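Local coordinates for amine Dehydrogenase (Pseudomonas putida, PDB 1JMX), which probably serves as a beta-propeller subunit of a quinohemoprotein amine dehydrogenase, an assembly that oxidises primary amines and passes the electrons on through heme c, at residues V150-A155 and F210-T215; P166-M171 and L182-W187. All blocks are in the same frame, centred on the assembly; numbering follows the deposited sequence.

Contact 1 (V150-A155 and F210-T215); sequences VYLMRA and FSMLYT
Over one face of the Phe-210 ring lies the CG methylene of Arg-154, and at the ring's edge, in plane, sits Leu-152 CD1. The two segments belong to successive blades of a seven-bladed beta-propeller, each carrying the first strand of its blade, and no hydrogen bond joins them: this is side-chain packing in the buried interface between blades. Phe-210 has CG anti to its backbone N (chi1 -180°), which sends the ring across to the other blade. There Arg-154 CG stands 3.7 Å from the centroid of the Phe-210 ring, 20° off its normal, a CH-pi contact displaced toward the rim. The arginine chain bends at chi2 and chi3, so its aliphatic part does the touching while its guanidinium plane is tilted 62° from the ring. Leu-152 crosses the phenyl obliquely, its CB 3.5 Å from Phe-210 CZ, and its CD1 slides past Met-212 SD at 4.1 Å. Tyr-135 of a neighbouring subunit packs on Tyr-151 and hydrogen-bonds Val-150 O, which places this end of the contact at a subunit interface. Tyr-151 and Met-212 meet tip to tip in a Met-aromatic contact with an oblique approach, Met-212 SD 5.0 Å from the centroid of the Tyr-151 ring. At the tips of this pair, the methyl CE of Met-212 rests 3.7 Å from Tyr-151 OH.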
ATOM      1  N   VAL B 150      -3.331 -21.688   8.896  1.00  9.77           N
ATOM      2  CA  VAL B 150      -3.496 -22.886   8.088  1.00  8.69           C
ATOM      3  C   VAL B 150      -4.085 -22.481   6.739  1.00  9.42           C
ATOM      4  O   VAL B 150      -4.974 -21.641   6.673  1.00  9.27           O
ATOM      5  CB  VAL B 150      -4.415 -23.930   8.797  1.00  7.76           C
ATOM      6  CG1 VAL B 150      -4.957 -24.949   7.804  1.00  6.53           C
ATOM      7  CG2 VAL B 150      -3.651 -24.637   9.917  1.00  5.62           C
ATOM      8  N   TYR B 151      -3.526 -23.029   5.662  1.00 11.58           N
ATOM      9  CA  TYR B 151      -4.008 -22.757   4.316  1.00 10.74           C
ATOM     10  C   TYR B 151      -4.279 -24.069   3.563  1.00 10.81           C
ATOM     11  O   TYR B 151      -5.138 -24.828   3.991  1.00 11.88           O
ATOM     12  CB  TYR B 151      -3.082 -21.777   3.567  1.00 10.81           C
ATOM     13  CG  TYR B 151      -1.604 -22.128   3.532  1.00 12.08           C
ATOM     14  CD1 TYR B 151      -1.002 -22.561   2.348  1.00 11.66           C
ATOM     15  CD2 TYR B 151      -0.804 -22.024   4.673  1.00 11.36           C
ATOM     16  CE1 TYR B 151       0.347 -22.887   2.301  1.00 10.46           C
ATOM     17  CE2 TYR B 151       0.550 -22.348   4.632  1.00 10.54           C
ATOM     18  CZ  TYR B 151       1.115 -22.784   3.440  1.00 11.52           C
ATOM     19  OH  TYR B 151       2.441 -23.161   3.384  1.00 12.35           O
ATOM     20  N   LEU B 152      -3.548 -24.365   2.491  1.00 10.94           N
ATOM     21  CA  LEU B 152      -3.755 -25.592   1.713  1.00 11.39           C
ATOM     22  C   LEU B 152      -3.816 -26.926   2.477  1.00 12.23           C
ATOM     23  O   LEU B 152      -3.058 -27.164   3.413  1.00 10.58           O
ATOM     24  CB  LEU B 152      -2.706 -25.706   0.609  1.00 11.11           C
ATOM     25  CG  LEU B 152      -2.689 -24.583  -0.419  1.00 12.22           C
ATOM     26  CD1 LEU B 152      -1.666 -24.909  -1.483  1.00 12.68           C
ATOM     27  CD2 LEU B 152      -4.056 -24.419  -1.028  1.00 10.23           C
ATOM     28  N   MET B 153      -4.718 -27.798   2.024  1.00 12.77           N
ATOM     29  CA  MET B 153      -4.931 -29.119   2.605  1.00 12.59           C
ATOM     30  C   MET B 153      -5.214 -30.116   1.487  1.00 13.25           C
ATOM     31  O   MET B 153      -5.853 -29.773   0.497  1.00 13.37           O
ATOM     32  CB  MET B 153      -6.145 -29.112   3.544  1.00 13.54           C
ATOM     33  CG  MET B 153      -6.056 -28.166   4.734  1.00 14.43           C
ATOM     34  SD  MET B 153      -7.418 -28.400   5.897  1.00 16.09           S
ATOM     35  CE  MET B 153      -8.810 -28.379   4.810  1.00 10.81           C
ATOM     36  N   ARG B 154      -4.731 -31.345   1.644  1.00 13.91           N
ATOM     37  CA  ARG B 154      -4.971 -32.402   0.660  1.00 14.96           C
ATOM     38  C   ARG B 154      -5.177 -33.714   1.406  1.00 15.03           C
ATOM     39  O   ARG B 154      -4.428 -34.037   2.317  1.00 14.15           O
ATOM     40  CB  ARG B 154      -3.793 -32.554  -0.313  1.00 15.68           C
ATOM     41  CG  ARG B 154      -3.494 -31.350  -1.218  1.00 18.34           C
ATOM     42  CD  ARG B 154      -4.580 -31.072  -2.230  1.00 18.49           C
ATOM     43  NE  ARG B 154      -4.939 -32.256  -3.000  1.00 21.82           N
ATOM     44  CZ  ARG B 154      -4.270 -32.716  -4.055  1.00 23.15           C
ATOM     45  NH1 ARG B 154      -3.176 -32.094  -4.485  1.00 21.78           N
ATOM     46  NH2 ARG B 154      -4.722 -33.789  -4.703  1.00 22.30           N
ATOM     47  N   ALA B 155      -6.213 -34.453   1.035  1.00 16.23           N
ATOM     48  CA  ALA B 155      -6.497 -35.728   1.674  1.00 16.37           C
ATOM     49  C   ALA B 155      -5.723 -36.835   0.974  1.00 17.61           C
ATOM     50  O   ALA B 155      -5.834 -37.015  -0.240  1.00 19.03           O
ATOM     51  CB  ALA B 155      -7.992 -36.022   1.632  1.00 16.51           C
ATOM     52  N   PHE B 210       1.155 -33.571  -3.104  1.00 17.47           N
ATOM     53  CA  PHE B 210       0.854 -32.243  -2.589  1.00 16.25           C
ATOM     54  C   PHE B 210       2.204 -31.540  -2.612  1.00 14.77           C
ATOM     55  O   PHE B 210       3.082 -31.824  -1.800  1.00 14.13           O
ATOM     56  CB  PHE B 210       0.312 -32.347  -1.156  1.00 15.94           C
ATOM     57  CG  PHE B 210      -0.046 -31.020  -0.518  1.00 16.72           C
ATOM     58  CD1 PHE B 210      -0.224 -29.868  -1.283  1.00 17.06           C
ATOM     59  CD2 PHE B 210      -0.211 -30.931   0.863  1.00 18.62           C
ATOM     60  CE1 PHE B 210      -0.555 -28.653  -0.681  1.00 17.63           C
ATOM     61  CE2 PHE B 210      -0.545 -29.715   1.481  1.00 18.46           C
ATOM     62  CZ  PHE B 210      -0.714 -28.577   0.705  1.00 18.61           C
ATOM     63  N   SER B 211       2.376 -30.648  -3.575  1.00 14.95           N
ATOM     64  CA  SER B 211       3.637 -29.945  -3.717  1.00 14.87           C
ATOM     65  C   SER B 211       3.499 -28.439  -3.608  1.00 14.88           C
ATOM     66  O   SER B 211       2.466 -27.868  -3.960  1.00 15.22           O
ATOM     67  CB  SER B 211       4.286 -30.306  -5.052  1.00 14.81           C
ATOM     68  OG  SER B 211       3.521 -29.815  -6.137  1.00 15.02           O
ATOM     69  N   MET B 212       4.552 -27.810  -3.099  1.00 14.43           N
ATOM     70  CA  MET B 212       4.603 -26.365  -2.940  1.00 14.45           C
ATOM     71  C   MET B 212       6.045 -25.920  -3.076  1.00 15.71           C
ATOM     72  O   MET B 212       6.955 -26.689  -2.782  1.00 16.58           O
ATOM     73  CB  MET B 212       4.102 -25.948  -1.554  1.00 13.12           C
ATOM     74  CG  MET B 212       2.665 -26.305  -1.254  1.00 14.27           C
ATOM     75  SD  MET B 212       2.072 -25.489   0.220  1.00 15.39           S
ATOM     76  CE  MET B 212       3.009 -26.327   1.476  1.00 13.28           C
ATOM     77  N   LEU B 213       6.256 -24.704  -3.577  1.00 15.83           N
ATOM     78  CA  LEU B 213       7.602 -24.152  -3.679  1.00 14.39           C
ATOM     79  C   LEU B 213       7.830 -23.357  -2.395  1.00 14.57           C
ATOM     80  O   LEU B 213       6.879 -22.970  -1.701  1.00 14.00           O
ATOM     81  CB  LEU B 213       7.742 -23.195  -4.866  1.00 13.59           C
ATOM     82  CG  LEU B 213       7.588 -23.640  -6.320  1.00 13.56           C
ATOM     83  CD1 LEU B 213       7.893 -22.448  -7.199  1.00 12.07           C
ATOM     84  CD2 LEU B 213       8.512 -24.792  -6.645  1.00 12.98           C
ATOM     85  N   TYR B 214       9.094 -23.149  -2.065  1.00 13.94           N
ATOM     86  CA  TYR B 214       9.465 -22.372  -0.900  1.00 14.60           C
ATOM     87  C   TYR B 214      10.815 -21.733  -1.174  1.00 14.97           C
ATOM     88  O   TYR B 214      11.481 -22.087  -2.145  1.00 15.61           O
ATOM     89  CB  TYR B 214       9.517 -23.245   0.367  1.00 14.43           C
ATOM     90  CG  TYR B 214      10.582 -24.323   0.392  1.00 13.92           C
ATOM     91  CD1 TYR B 214      11.877 -24.044   0.834  1.00 12.13           C
ATOM     92  CD2 TYR B 214      10.283 -25.636   0.012  1.00 14.49           C
ATOM     93  CE1 TYR B 214      12.848 -25.045   0.900  1.00 12.78           C
ATOM     94  CE2 TYR B 214      11.252 -26.649   0.072  1.00 14.13           C
ATOM     95  CZ  TYR B 214      12.527 -26.339   0.518  1.00 12.09           C
ATOM     96  OH  TYR B 214      13.475 -27.320   0.580  1.00 13.83           O
ATOM     97  N   THR B 215      11.170 -20.727  -0.382  1.00 15.84           N
ATOM     98  CA  THR B 215      12.465 -20.077  -0.515  1.00 15.99           C
ATOM     99  C   THR B 215      13.117 -20.223   0.843  1.00 16.16           C
ATOM    100  O   THR B 215      12.427 -20.366   1.855  1.00 16.09           O
ATOM    101  CB  THR B 215      12.368 -18.569  -0.880  1.00 16.82           C
ATOM    102  OG1 THR B 215      11.679 -17.856   0.152  1.00 19.12           O
ATOM    103  CG2 THR B 215      11.657 -18.368  -2.209  1.00 14.92           C
TER

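Contact 2 (P166-M171 and L182-W187); sequences PDIYKM and LPLRNW
The Asp-167 carboxylate is the knot of this contact, tying a strand hairpin to the loop that leaves it. With CG anti to the carbonyl carbon, beside the backbone N (chi1 -71°), the Asp-167 side chain reaches the turn. Its OD1 takes two backbone N-H groups: Leu-184 N on the anti lone pair at 2.8 Å, and Asn-186 N on the syn lone pair at 3.1 Å, almost straight (177°). OD2 receives Asn-186 ND2 at 2.8 Å, again on a syn lone pair, with carboxylate and amide planes 62° apart. Three bonds fix the carboxylate's rotation, and the turn's N-H groups probably stabilise its negative charge. Beside it Pro-166 O accepts Arg-185 N at 3.0 Å from above the carbonyl plane. These bonds clamp the type I turn from Leu-184 to Trp-187. Next along the strand, Ile-168 and Leu-182 form an antiparallel hydrogen-bonded pair, Ile-168 N to Leu-182 O being 2.9 Å, and Ile-168 CD1 meets Leu-184 CD1 at 3.7 Å.

The solvent side is looser, with Asn-186 exposed and Pro-183 partly so. Arg-185 lays one face of its guanidinium over Pro-166 CB, 3.9 Å from Arg-185 NE; its polar end is held by Gln-149 and by a salt bridge to Asp-143 of a neighbouring subunit. Inward, Leu-182 and Leu-184 pack against strand 230-239 of the next blade, and Leu-182 also reaches strand 245-250.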
ATOM      1  N   PRO B 166       1.939 -23.478   9.929  1.00 13.46           N
ATOM      2  CA  PRO B 166       3.314 -23.073  10.268  1.00 14.29           C
ATOM      3  C   PRO B 166       4.238 -24.244   9.922  1.00 14.65           C
ATOM      4  O   PRO B 166       5.360 -24.049   9.474  1.00 14.75           O
ATOM      5  CB  PRO B 166       3.231 -22.839  11.773  1.00 15.34           C
ATOM      6  CG  PRO B 166       1.843 -22.265  11.922  1.00 14.14           C
ATOM      7  CD  PRO B 166       1.010 -23.176  11.034  1.00 14.26           C
ATOM      8  N   ASP B 167       3.717 -25.454  10.124  1.00 14.47           N
ATOM      9  CA  ASP B 167       4.383 -26.708   9.790  1.00 13.67           C
ATOM     10  C   ASP B 167       3.333 -27.509   9.011  1.00 13.91           C
ATOM     11  O   ASP B 167       2.151 -27.162   9.016  1.00 13.20           O
ATOM     12  CB  ASP B 167       4.763 -27.499  11.046  1.00 14.06           C
ATOM     13  CG  ASP B 167       5.913 -26.872  11.825  1.00 15.42           C
ATOM     14  OD1 ASP B 167       6.879 -26.359  11.214  1.00 17.03           O
ATOM     15  OD2 ASP B 167       5.860 -26.922  13.069  1.00 16.48           O
ATOM     16  N   ILE B 168       3.767 -28.529   8.283  1.00 13.93           N
ATOM     17  CA  ILE B 168       2.823 -29.371   7.562  1.00 15.20           C
ATOM     18  C   ILE B 168       2.419 -30.441   8.578  1.00 16.05           C
ATOM     19  O   ILE B 168       3.278 -31.042   9.229  1.00 15.28           O
ATOM     20  CB  ILE B 168       3.453 -30.044   6.318  1.00 15.56           C
ATOM     21  CG1 ILE B 168       4.073 -28.986   5.405  1.00 17.14           C
ATOM     22  CG2 ILE B 168       2.400 -30.850   5.549  1.00 15.46           C
ATOM     23  CD1 ILE B 168       3.118 -27.937   4.943  1.00 17.51           C
ATOM     24  N   TYR B 169       1.113 -30.622   8.749  1.00 15.25           N
ATOM     25  CA  TYR B 169       0.576 -31.591   9.686  1.00 13.95           C
ATOM     26  C   TYR B 169      -0.108 -32.750   8.989  1.00 13.46           C
ATOM     27  O   TYR B 169      -0.534 -32.643   7.847  1.00 12.75           O
ATOM     28  CB  TYR B 169      -0.442 -30.929  10.608  1.00 12.85           C
ATOM     29  CG  TYR B 169       0.021 -29.641  11.215  1.00 12.39           C
ATOM     30  CD1 TYR B 169      -0.540 -28.431  10.820  1.00 12.28           C
ATOM     31  CD2 TYR B 169       1.006 -29.626  12.199  1.00 11.93           C
ATOM     32  CE1 TYR B 169      -0.140 -27.243  11.388  1.00 11.08           C
ATOM     33  CE2 TYR B 169       1.417 -28.437  12.776  1.00 11.40           C
ATOM     34  CZ  TYR B 169       0.839 -27.252  12.366  1.00 10.86           C
ATOM     35  OH  TYR B 169       1.220 -26.069  12.940  1.00 14.56           O
ATOM     36  N   LYS B 170      -0.179 -33.870   9.695  1.00 14.20           N
ATOM     37  CA  LYS B 170      -0.839 -35.067   9.211  1.00 15.06           C
ATOM     38  C   LYS B 170      -1.975 -35.204  10.209  1.00 14.70           C
ATOM     39  O   LYS B 170      -1.748 -35.400  11.399  1.00 15.12           O
ATOM     40  CB  LYS B 170       0.103 -36.255   9.291  1.00 17.67           C
ATOM     41  CG  LYS B 170      -0.482 -37.538   8.747  1.00 21.30           C
ATOM     42  CD  LYS B 170       0.514 -38.668   8.908  1.00 25.38           C
ATOM     43  CE  LYS B 170      -0.096 -39.989   8.503  1.00 27.18           C
ATOM     44  NZ  LYS B 170      -0.569 -39.922   7.095  1.00 32.68           N
ATOM     45  N   MET B 171      -3.202 -35.090   9.727  1.00 15.27           N
ATOM     46  CA  MET B 171      -4.347 -35.130  10.621  1.00 15.82           C
ATOM     47  C   MET B 171      -5.349 -36.250  10.405  1.00 15.32           C
ATOM     48  O   MET B 171      -5.679 -36.602   9.275  1.00 15.49           O
ATOM     49  CB  MET B 171      -5.058 -33.774  10.577  1.00 16.45           C
ATOM     50  CG  MET B 171      -6.285 -33.657  11.448  1.00 17.77           C
ATOM     51  SD  MET B 171      -6.959 -32.015  11.323  1.00 18.83           S
ATOM     52  CE  MET B 171      -7.583 -31.805  12.950  1.00 18.32           C
ATOM     53  N   LEU B 182       5.900 -32.530   8.372  1.00 18.97           N
ATOM     54  CA  LEU B 182       7.055 -31.902   7.763  1.00 18.63           C
ATOM     55  C   LEU B 182       7.237 -30.525   8.387  1.00 18.23           C
ATOM     56  O   LEU B 182       6.423 -29.627   8.180  1.00 18.28           O
ATOM     57  CB  LEU B 182       6.817 -31.809   6.247  1.00 20.44           C
ATOM     58  CG  LEU B 182       7.906 -31.549   5.193  1.00 22.21           C
ATOM     59  CD1 LEU B 182       7.339 -31.892   3.826  1.00 22.76           C
ATOM     60  CD2 LEU B 182       8.385 -30.105   5.209  1.00 24.24           C
ATOM     61  N   PRO B 183       8.287 -30.355   9.204  1.00 18.19           N
ATOM     62  CA  PRO B 183       8.562 -29.073   9.857  1.00 17.11           C
ATOM     63  C   PRO B 183       9.063 -27.998   8.900  1.00 17.03           C
ATOM     64  O   PRO B 183       9.955 -28.241   8.088  1.00 16.37           O
ATOM     65  CB  PRO B 183       9.622 -29.442  10.896  1.00 16.53           C
ATOM     66  CG  PRO B 183      10.359 -30.550  10.243  1.00 17.73           C
ATOM     67  CD  PRO B 183       9.242 -31.384   9.654  1.00 18.60           C
ATOM     68  N   LEU B 184       8.398 -26.849   8.928  1.00 16.75           N
ATOM     69  CA  LEU B 184       8.773 -25.706   8.103  1.00 16.67           C
ATOM     70  C   LEU B 184       9.266 -24.634   9.060  1.00 16.25           C
ATOM     71  O   LEU B 184      10.474 -24.436   9.208  1.00 15.23           O
ATOM     72  CB  LEU B 184       7.581 -25.194   7.289  1.00 17.03           C
ATOM     73  CG  LEU B 184       7.064 -26.094   6.169  1.00 16.17           C
ATOM     74  CD1 LEU B 184       5.817 -25.492   5.571  1.00 16.58           C
ATOM     75  CD2 LEU B 184       8.141 -26.267   5.104  1.00 19.09           C
ATOM     76  N   ARG B 185       8.340 -24.011   9.781  1.00 15.76           N
ATOM     77  CA  ARG B 185       8.721 -22.983  10.730  1.00 18.15           C
ATOM     78  C   ARG B 185       9.638 -23.551  11.806  1.00 19.04           C
ATOM     79  O   ARG B 185      10.603 -22.906  12.220  1.00 20.18           O
ATOM     80  CB  ARG B 185       7.506 -22.333  11.386  1.00 18.78           C
ATOM     81  CG  ARG B 185       7.905 -21.068  12.137  1.00 20.15           C
ATOM     82  CD  ARG B 185       6.756 -20.389  12.816  1.00 19.35           C
ATOM     83  NE  ARG B 185       5.753 -19.905  11.880  1.00 17.14           N
ATOM     84  CZ  ARG B 185       4.665 -19.246  12.260  1.00 18.06           C
ATOM     85  NH1 ARG B 185       4.463 -18.996  13.543  1.00 18.32           N
ATOM     86  NH2 ARG B 185       3.760 -18.871  11.370  1.00 19.60           N
ATOM     87  N   ASN B 186       9.338 -24.763  12.260  1.00 19.48           N
ATOM     88  CA  ASN B 186      10.162 -25.394  13.282  1.00 19.69           C
ATOM     89  C   ASN B 186      11.194 -26.359  12.705  1.00 20.94           C
ATOM     90  O   ASN B 186      11.624 -27.304  13.367  1.00 21.54           O
ATOM     91  CB  ASN B 186       9.285 -26.053  14.339  1.00 17.59           C
ATOM     92  CG  ASN B 186       8.416 -25.051  15.055  1.00 17.84           C
ATOM     93  OD1 ASN B 186       8.881 -24.325  15.937  1.00 21.01           O
ATOM     94  ND2 ASN B 186       7.160 -24.950  14.635  1.00 18.15           N
ATOM     95  N   TRP B 187      11.575 -26.115  11.455  1.00 22.65           N
ATOM     96  CA  TRP B 187      12.595 -26.907  10.776  1.00 25.61           C
ATOM     97  C   TRP B 187      13.889 -26.270  11.267  1.00 29.33           C
ATOM     98  O   TRP B 187      14.331 -25.250  10.732  1.00 32.62           O
ATOM     99  CB  TRP B 187      12.479 -26.714   9.259  1.00 23.75           C
ATOM    100  CG  TRP B 187      13.338 -27.616   8.411  1.00 21.04           C
ATOM    101  CD1 TRP B 187      14.121 -28.652   8.835  1.00 21.71           C
ATOM    102  CD2 TRP B 187      13.446 -27.591   6.981  1.00 19.55           C
ATOM    103  NE1 TRP B 187      14.701 -29.279   7.757  1.00 20.90           N
ATOM    104  CE2 TRP B 187      14.304 -28.649   6.607  1.00 20.10           C
ATOM    105  CE3 TRP B 187      12.896 -26.777   5.980  1.00 18.84           C
ATOM    106  CZ2 TRP B 187      14.625 -28.918   5.272  1.00 18.40           C
ATOM    107  CZ3 TRP B 187      13.210 -27.044   4.654  1.00 17.55           C
ATOM    108  CH2 TRP B 187      14.069 -28.108   4.312  1.00 19.10           C
TER

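From the N terminus, the chain enters the blade at strand 153-155, turns back along 161-164, and reaches contact 2, where 166-171 meets 182-187 and closes the short hairpin between strands 168-171 and 178-182. It then runs through a long loop to strand 209-218, the first of the following blade, and there contact 1 closes the larger circuit begun at 150-155. Nested inside contact 1, contact 2 fastens the end of the last strand and the loop leaving it to the start of the third strand; contact 1 packs two successive blades together. Their centres lie about 10 Å apart, and they touch where Met-212 CE packs on Ile-168 CD1 at 3.8 Å, joining both to one inter-blade core.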